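Local structure of lipoprotein (Colwellia psychrerythraea, 3O0Y) at residues L36-S41 with P458-I463; L42-A47 with K58-V63. The protein is of unknown function but probably is a lipid-anchored bacterial lipoprotein, distantly related to metallopeptidases. One frame throughout, in Å; residues are numbered along the deposited sequence.

Contact 1 of 2, residues L36-S41 with P458-I463; sequences LQAKQS and PFLRRI
Both Lys39 and Phe459 set CG opposite the backbone N (chi1 171° and -175°), which sends the lysine chain and the aromatic side chain out from their backbones until they cross at about a right angle. The contact joins two distant parts of a predominantly helical DUF885 protein: the long N-terminal helix 27-44 and the short helix 459-462, whose backbone bonds are partly long, more than 400 residues further on. Their backbones come nearest at Lys39 and Leu460, with CA atoms 6.2 Å apart. The bridging is apolar on both sides. Lys39 uses its methylene chain rather than its ammonium: CD rests 3.5 Å from Phe459 CB and 3.7 Å from Phe459 CD2, so it sits at the root of the aromatic side chain and meets the ring obliquely at CD2. The chain bends at the CG-CD bond (chi3 113°), and NZ ends no nearer than 4.2 Å to Phe459 CB, which is consistent with van der Waals packing and not with a charge-directed contact. Leu460 works beside this crossing. Its CG approaches the lysine backbone, 4.1 Å from Lys39 CA, while a methyl reaches on to the preceding residue. Around the two segments, Met109 and Thr113 of helix 100-117 touch Leu460 and Ala38 respectively, so that helix also packs against the leucine end. Phe459 also touches Leu55 and Phe43. At the inner end, Leu460 CD1 lies 3.9 Å from both Ala38 CB and Lys39 N.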
ATOM      1  N   LEU A  36      23.912  -1.174   2.561  1.00  7.72           N
ATOM      2  CA  LEU A  36      23.882   0.045   3.365  1.00  8.68           C
ATOM      3  C   LEU A  36      23.796   1.303   2.551  1.00  8.28           C
ATOM      4  O   LEU A  36      23.018   2.245   2.859  1.00  9.44           O
ATOM      5  CB  LEU A  36      25.095   0.087   4.283  1.00  9.51           C
ATOM      6  CG  LEU A  36      25.017   1.199   5.368  1.00 12.14           C
ATOM      7  CD1 LEU A  36      23.831   0.961   6.410  1.00 14.06           C
ATOM      8  CD2 LEU A  36      26.379   1.257   6.119  1.00 17.67           C
ATOM      9  N   GLN A  37      24.596   1.356   1.482  1.00  8.95           N
ATOM     10  CA  GLN A  37      24.581   2.502   0.621  1.00  8.93           C
ATOM     11  C   GLN A  37      23.192   2.723  -0.033  1.00 10.59           C
ATOM     12  O   GLN A  37      22.716   3.846  -0.169  1.00  9.82           O
ATOM     13  CB  GLN A  37      25.631   2.345  -0.449  1.00 10.01           C
ATOM     14  CG  GLN A  37      25.702   3.564  -1.363  1.00 12.07           C
ATOM     15  CD  GLN A  37      26.614   3.326  -2.605  1.00 18.92           C
ATOM     16  OE1 GLN A  37      27.366   2.331  -2.677  1.00 19.50           O
ATOM     17  NE2 GLN A  37      26.480   4.207  -3.615  1.00 18.69           N
ATOM     18  N   ALA A  38      22.577   1.641  -0.490  1.00  9.31           N
ATOM     19  CA  ALA A  38      21.192   1.681  -0.975  1.00  9.37           C
ATOM     20  C   ALA A  38      20.200   2.224   0.055  1.00  8.62           C
ATOM     21  O   ALA A  38      19.422   3.123  -0.255  1.00  8.94           O
ATOM     22  CB  ALA A  38      20.710   0.286  -1.510  1.00  8.52           C
ATOM     23  N   LYS A  39      20.235   1.655   1.255  1.00  9.23           N
ATOM     24  CA  LYS A  39      19.380   2.178   2.307  1.00  8.39           C
ATOM     25  C   LYS A  39      19.565   3.691   2.522  1.00  8.94           C
ATOM     26  O   LYS A  39      18.586   4.438   2.539  1.00  9.77           O
ATOM     27  CB  LYS A  39      19.716   1.425   3.571  1.00  8.84           C
ATOM     28  CG  LYS A  39      19.039   2.047   4.782  1.00 11.25           C
ATOM     29  CD  LYS A  39      19.479   1.291   5.998  1.00 18.03           C
ATOM     30  CE  LYS A  39      20.273   1.959   6.940  1.00 24.88           C
ATOM     31  NZ  LYS A  39      20.223   1.322   8.363  1.00 22.27           N
ATOM     32  N   GLN A  40      20.814   4.131   2.696  1.00  8.38           N
ATOM     33  CA  GLN A  40      21.100   5.507   3.117  1.00 10.89           C
ATOM     34  C   GLN A  40      20.802   6.493   1.986  1.00 11.47           C
ATOM     35  O   GLN A  40      20.235   7.570   2.219  1.00 11.23           O
ATOM     36  CB  GLN A  40      22.530   5.617   3.669  1.00 10.60           C
ATOM     37  CG  GLN A  40      22.695   4.767   4.933  1.00 12.43           C
ATOM     38  CD  GLN A  40      23.952   5.011   5.703  1.00 16.30           C
ATOM     39  OE1 GLN A  40      24.997   5.325   5.139  1.00 17.10           O
ATOM     40  NE2 GLN A  40      23.877   4.792   7.011  1.00 16.98           N
ATOM     41  N   SER A  41      21.086   6.098   0.778  1.00 12.49           N
ATOM     42  CA  SER A  41      20.871   6.975  -0.355  1.00 13.61           C
ATOM     43  C   SER A  41      19.374   7.145  -0.660  1.00 12.09           C
ATOM     44  O   SER A  41      18.936   8.258  -0.985  1.00 14.53           O
ATOM     45  CB  SER A  41      21.560   6.475  -1.597  1.00 15.36           C
ATOM     46  OG  SER A  41      22.936   6.709  -1.460  1.00 21.98           O
ATOM     47  N   PRO A 458      19.613  -7.428   5.924  1.00 10.36           N
ATOM     48  CA  PRO A 458      19.856  -6.063   5.479  1.00 12.00           C
ATOM     49  C   PRO A 458      18.614  -5.231   5.611  1.00 11.33           C
ATOM     50  O   PRO A 458      17.500  -5.742   5.392  1.00 10.48           O
ATOM     51  CB  PRO A 458      20.243  -6.207   3.987  1.00 12.57           C
ATOM     52  CG  PRO A 458      20.253  -7.580   3.679  1.00 15.10           C
ATOM     53  CD  PRO A 458      19.846  -8.411   4.876  1.00 12.02           C
ATOM     54  N   PHE A 459      18.757  -3.958   5.972  1.00  9.43           N
ATOM     55  CA  PHE A 459      17.596  -3.178   6.374  1.00  9.28           C
ATOM     56  C   PHE A 459      16.522  -3.099   5.321  1.00  9.14           C
ATOM     57  O   PHE A 459      15.344  -3.303   5.624  1.00  9.40           O
ATOM     58  CB  PHE A 459      17.915  -1.758   6.792  1.00 11.59           C
ATOM     59  CG  PHE A 459      16.737  -1.033   7.309  1.00 10.95           C
ATOM     60  CD1 PHE A 459      16.323  -1.173   8.596  1.00 19.45           C
ATOM     61  CD2 PHE A 459      16.063  -0.177   6.476  1.00 13.64           C
ATOM     62  CE1 PHE A 459      15.187  -0.451   9.044  1.00 21.51           C
ATOM     63  CE2 PHE A 459      14.945   0.494   6.885  1.00 20.48           C
ATOM     64  CZ  PHE A 459      14.497   0.337   8.171  1.00 20.22           C
ATOM     65  N   LEU A 460      16.872  -2.922   4.058  1.00  7.78           N
ATOM     66  CA  LEU A 460      15.799  -2.807   3.088  1.00  7.71           C
ATOM     67  C   LEU A 460      14.986  -4.107   2.930  1.00  6.80           C
ATOM     68  O   LEU A 460      13.796  -4.066   2.570  1.00  9.55           O
ATOM     69  CB  LEU A 460      16.375  -2.410   1.726  1.00  8.57           C
ATOM     70  CG  LEU A 460      16.786  -0.934   1.578  1.00  9.74           C
ATOM     71  CD1 LEU A 460      17.304  -0.645   0.110  1.00 12.67           C
ATOM     72  CD2 LEU A 460      15.679   0.048   1.954  1.00 12.02           C
ATOM     73  N   ARG A 461      15.594  -5.230   3.297  1.00  6.10           N
ATOM     74  CA  ARG A 461      14.869  -6.481   3.353  1.00  7.96           C
ATOM     75  C   ARG A 461      13.855  -6.574   4.466  1.00  9.39           C
ATOM     76  O   ARG A 461      12.868  -7.316   4.328  1.00 11.07           O
ATOM     77  CB  ARG A 461      15.771  -7.706   3.448  1.00  8.60           C
ATOM     78  CG  ARG A 461      16.367  -8.039   2.043  1.00  9.34           C
ATOM     79  CD  ARG A 461      16.785  -9.508   2.015  1.00  8.93           C
ATOM     80  NE  ARG A 461      15.677 -10.463   2.194  1.00 10.27           N
ATOM     81  CZ  ARG A 461      15.806 -11.770   2.285  1.00  8.60           C
ATOM     82  NH1 ARG A 461      16.998 -12.390   2.250  1.00  9.61           N
ATOM     83  NH2 ARG A 461      14.728 -12.521   2.451  1.00 12.68           N
ATOM     84  N   ARG A 462      14.043  -5.808   5.524  1.00  7.11           N
ATOM     85  CA  ARG A 462      13.099  -5.793   6.607  1.00  6.97           C
ATOM     86  C   ARG A 462      11.792  -5.023   6.316  1.00  7.45           C
ATOM     87  O   ARG A 462      10.779  -5.247   6.967  1.00  7.72           O
ATOM     88  CB  ARG A 462      13.719  -5.288   7.919  1.00  8.57           C
ATOM     89  CG  ARG A 462      14.866  -6.127   8.348  1.00  7.38           C
ATOM     90  CD  ARG A 462      15.681  -5.517   9.397  1.00  9.95           C
ATOM     91  NE  ARG A 462      14.911  -5.346  10.616  1.00  9.05           N
ATOM     92  CZ  ARG A 462      15.332  -4.644  11.678  1.00 15.13           C
ATOM     93  NH1 ARG A 462      16.545  -4.096  11.681  1.00 13.82           N
ATOM     94  NH2 ARG A 462      14.601  -4.571  12.773  1.00 11.62           N
ATOM     95  N   ILE A 463      11.823  -4.142   5.338  1.00  7.57           N
ATOM     96  CA  ILE A 463      10.672  -3.330   4.914  1.00 10.46           C
ATOM     97  C   ILE A 463      10.338  -3.484   3.428  1.00  8.79           C
ATOM     98  O   ILE A 463       9.654  -2.625   2.837  1.00 11.22           O
ATOM     99  CB  ILE A 463      10.934  -1.848   5.174  1.00  8.83           C
ATOM    100  CG1 ILE A 463      12.232  -1.384   4.518  1.00 11.69           C
ATOM    101  CG2 ILE A 463      11.095  -1.613   6.713  1.00 10.92           C
ATOM    102  CD1 ILE A 463      12.289   0.200   4.265  1.00 13.81           C
TER

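Contact 2 of 2, residues L42-A47 with K58-V63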
ATOM      1  N   LEU A  42      18.627   6.061  -0.604  1.00  9.70           N
ATOM      2  CA  LEU A  42      17.190   6.142  -0.878  1.00  9.79           C
ATOM      3  C   LEU A  42      16.567   7.034   0.184  1.00 12.13           C
ATOM      4  O   LEU A  42      15.813   7.965  -0.153  1.00 12.87           O
ATOM      5  CB  LEU A  42      16.555   4.751  -0.824  1.00  9.67           C
ATOM      6  CG  LEU A  42      15.057   4.700  -1.076  1.00 11.62           C
ATOM      7  CD1 LEU A  42      14.633   5.330  -2.427  1.00  9.54           C
ATOM      8  CD2 LEU A  42      14.541   3.240  -0.844  1.00 12.51           C
ATOM      9  N   PHE A  43      16.826   6.709   1.449  1.00  9.54           N
ATOM     10  CA  PHE A  43      16.160   7.452   2.515  1.00 12.05           C
ATOM     11  C   PHE A  43      16.608   8.921   2.687  1.00 11.95           C
ATOM     12  O   PHE A  43      15.796   9.744   3.094  1.00 12.02           O
ATOM     13  CB  PHE A  43      16.244   6.728   3.818  1.00 13.01           C
ATOM     14  CG  PHE A  43      15.286   5.612   3.926  1.00 15.82           C
ATOM     15  CD1 PHE A  43      15.712   4.300   3.934  1.00 20.21           C
ATOM     16  CD2 PHE A  43      13.918   5.881   3.996  1.00 17.83           C
ATOM     17  CE1 PHE A  43      14.786   3.261   4.046  1.00 25.01           C
ATOM     18  CE2 PHE A  43      13.019   4.884   4.177  1.00 21.82           C
ATOM     19  CZ  PHE A  43      13.441   3.558   4.184  1.00 26.99           C
ATOM     20  N   LYS A  44      17.857   9.244   2.386  1.00 11.88           N
ATOM     21  CA  LYS A  44      18.247  10.662   2.346  1.00 13.56           C
ATOM     22  C   LYS A  44      17.415  11.461   1.359  1.00 12.51           C
ATOM     23  O   LYS A  44      17.167  12.638   1.566  1.00 13.50           O
ATOM     24  CB  LYS A  44      19.708  10.833   1.895  1.00 16.25           C
ATOM     25  CG  LYS A  44      20.805  10.413   2.805  1.00 26.30           C
ATOM     26  CD  LYS A  44      22.152  10.401   1.898  1.00 32.74           C
ATOM     27  CE  LYS A  44      23.302   9.468   2.424  1.00 39.85           C
ATOM     28  NZ  LYS A  44      24.154   8.745   1.361  1.00 37.37           N
ATOM     29  N   GLN A  45      17.058  10.843   0.249  1.00 11.35           N
ATOM     30  CA  GLN A  45      16.267  11.473  -0.797  1.00  8.36           C
ATOM     31  C   GLN A  45      14.758  11.286  -0.638  1.00  8.42           C
ATOM     32  O   GLN A  45      13.952  11.768  -1.439  1.00  8.40           O
ATOM     33  CB  GLN A  45      16.745  10.961  -2.136  1.00  8.60           C
ATOM     34  CG  GLN A  45      18.190  11.345  -2.342  1.00 11.63           C
ATOM     35  CD  GLN A  45      18.757  10.874  -3.620  1.00 16.74           C
ATOM     36  OE1 GLN A  45      19.597   9.950  -3.626  1.00 26.06           O
ATOM     37  NE2 GLN A  45      18.362  11.490  -4.705  1.00 17.65           N
ATOM     38  N   ARG A  46      14.384  10.497   0.381  1.00  7.99           N
ATOM     39  CA  ARG A  46      12.990  10.231   0.702  1.00  8.86           C
ATOM     40  C   ARG A  46      12.825  10.379   2.199  1.00  9.30           C
ATOM     41  O   ARG A  46      12.413   9.440   2.924  1.00 10.47           O
ATOM     42  CB  ARG A  46      12.552   8.829   0.232  1.00  9.39           C
ATOM     43  CG  ARG A  46      12.521   8.688  -1.248  1.00 10.82           C
ATOM     44  CD  ARG A  46      11.377   9.443  -1.874  1.00 11.18           C
ATOM     45  NE  ARG A  46      11.235   9.240  -3.305  1.00 10.36           N
ATOM     46  CZ  ARG A  46      11.798  10.021  -4.233  1.00 12.47           C
ATOM     47  NH1 ARG A  46      12.644  10.994  -3.904  1.00 10.16           N
ATOM     48  NH2 ARG A  46      11.549   9.807  -5.520  1.00  9.10           N
ATOM     49  N   ALA A  47      13.141  11.595   2.680  1.00 10.62           N
ATOM     50  CA  ALA A  47      13.239  11.826   4.143  1.00  9.18           C
ATOM     51  C   ALA A  47      11.889  11.658   4.864  1.00  9.92           C
ATOM     52  O   ALA A  47      11.851  11.267   6.031  1.00 10.01           O
ATOM     53  CB  ALA A  47      13.846  13.205   4.444  1.00  9.49           C
ATOM     54  N   LYS A  58      21.417   7.646  13.190  1.00 19.22           N
ATOM     55  CA  LYS A  58      21.991   6.275  13.402  1.00 21.45           C
ATOM     56  C   LYS A  58      21.704   5.344  12.212  1.00 21.16           C
ATOM     57  O   LYS A  58      22.539   4.510  11.822  1.00 23.77           O
ATOM     58  CB  LYS A  58      21.460   5.636  14.705  1.00 22.70           C
ATOM     59  CG  LYS A  58      20.085   4.925  14.582  1.00 26.79           C
ATOM     60  CD  LYS A  58      19.414   4.572  15.962  1.00 32.04           C
ATOM     61  CE  LYS A  58      18.119   3.682  15.784  1.00 37.08           C
ATOM     62  NZ  LYS A  58      16.948   4.292  14.993  1.00 36.78           N
ATOM     63  N   ASP A  59      20.547   5.525  11.583  1.00 18.62           N
ATOM     64  CA  ASP A  59      20.109   4.666  10.451  1.00 18.15           C
ATOM     65  C   ASP A  59      20.608   5.165   9.089  1.00 17.52           C
ATOM     66  O   ASP A  59      20.961   4.369   8.226  1.00 19.42           O
ATOM     67  CB  ASP A  59      18.570   4.586  10.444  1.00 16.45           C
ATOM     68  CG  ASP A  59      17.999   4.182  11.791  1.00 20.68           C
ATOM     69  OD1 ASP A  59      18.221   3.015  12.195  1.00 24.16           O
ATOM     70  OD2 ASP A  59      17.301   5.000  12.455  1.00 17.27           O
ATOM     71  N   ILE A  60      20.617   6.482   8.882  1.00 17.53           N
ATOM     72  CA  ILE A  60      20.780   7.113   7.583  1.00 16.84           C
ATOM     73  C   ILE A  60      22.193   7.656   7.359  1.00 18.28           C
ATOM     74  O   ILE A  60      22.608   7.834   6.215  1.00 17.06           O
ATOM     75  CB  ILE A  60      19.748   8.241   7.388  1.00 17.49           C
ATOM     76  CG1 ILE A  60      18.308   7.715   7.562  1.00 20.63           C
ATOM     77  CG2 ILE A  60      19.842   8.899   5.989  1.00 19.12           C
ATOM     78  CD1 ILE A  60      18.009   6.482   6.740  1.00 20.42           C
ATOM     79  N   GLY A  61      22.920   7.934   8.451  1.00 18.16           N
ATOM     80  CA  GLY A  61      24.260   8.502   8.397  1.00 18.76           C
ATOM     81  C   GLY A  61      24.247  10.026   8.392  1.00 20.47           C
ATOM     82  O   GLY A  61      25.282  10.684   8.303  1.00 21.66           O
ATOM     83  N   GLN A  62      23.065  10.618   8.492  1.00 18.57           N
ATOM     84  CA  GLN A  62      22.957  12.061   8.613  1.00 18.59           C
ATOM     85  C   GLN A  62      21.552  12.402   9.129  1.00 17.16           C
ATOM     86  O   GLN A  62      20.645  11.603   9.039  1.00 14.52           O
ATOM     87  CB  GLN A  62      23.213  12.764   7.276  1.00 20.62           C
ATOM     88  CG  GLN A  62      22.121  12.557   6.242  1.00 21.65           C
ATOM     89  CD  GLN A  62      22.553  12.999   4.850  1.00 29.53           C
ATOM     90  OE1 GLN A  62      22.101  14.015   4.353  1.00 26.69           O
ATOM     91  NE2 GLN A  62      23.442  12.205   4.209  1.00 28.24           N
ATOM     92  N   VAL A  63      21.378  13.619   9.626  1.00 15.97           N
ATOM     93  CA  VAL A  63      20.073  14.027  10.212  1.00 16.14           C
ATOM     94  C   VAL A  63      19.163  14.352   9.056  1.00 14.60           C
ATOM     95  O   VAL A  63      19.552  15.074   8.125  1.00 17.00           O
ATOM     96  CB  VAL A  63      20.225  15.273  11.105  1.00 18.74           C
ATOM     97  CG1 VAL A  63      18.844  15.769  11.599  1.00 15.84           C
ATOM     98  CG2 VAL A  63      21.116  14.940  12.289  1.00 15.64           C
TER
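Lys44 and Ile60 mark the nearest approach of the two backbones, CA to CA 6.8 Å, where the last turn of helix 27-44 passes the end of the short helix 57-60. Two patches of side chains meet, a buried one at Phe43 and Ile60 and a more exposed one at Lys44 and Gln62. In the first, Ile60 points CD1 at the base of the Phe43 side chain, 3.4 Å from Phe43 CB and 4.0 Å from Phe43 CG, the two side chains crossing at about a right angle and the ring itself turning off from helix 57-60. The other methyl of Ile60, CG2, packs 3.7 Å from Lys44 CG as these two side chains run past each other in opposite directions. The chain here passes through three successive helices, 27-44, 47-53 and 57-60, the first and last packing on each other; Arg46 is the N-cap of helix 47-53, and Gly61 ends helix 57-60 at a positive phi (89°), where a side chain would press on the carbonyl O of Ile60. Beyond that glycine, Gln62 takes chi1 70° and then extends, which carries its amide across the lysine chain, NE2 lying 3.2 Å from Lys44 CD and 3.3 Å from Lys44 CE. With an alanine in place of Lys44, lacking CG and everything beyond it, Ile60 CG2 would probably be less covered and the Gln62 amide freer to turn. The Phe43 side chain also touches Ala50 and Tyr53 of helix 47-53, and Leu460.

Both contacts draw on helix 27-44, contact 1 from its middle and contact 2 from its end, and their centres lie about 10 Å apart. Neither is deep core: their centres are about 19 Å (contact 1) and 22 Å (contact 2) from that of the chain. In each, a buried apolar pair (Ala38-Leu460, Phe43-Ile60) lies beside a partly exposed lysine chain. Contact 1 ties the helix to a segment far along the sequence, contact 2 to one only 11 residues away. Contact 1 sets lysine methylenes against an aromatic side chain, whereas in contact 2 they meet an isoleucine methyl and a glutamine amide. Packing of Ile463 CD1 on Phe43 CZ, and a probable hydrogen bond from Gln40 NE2 to Asp59 O, join the two.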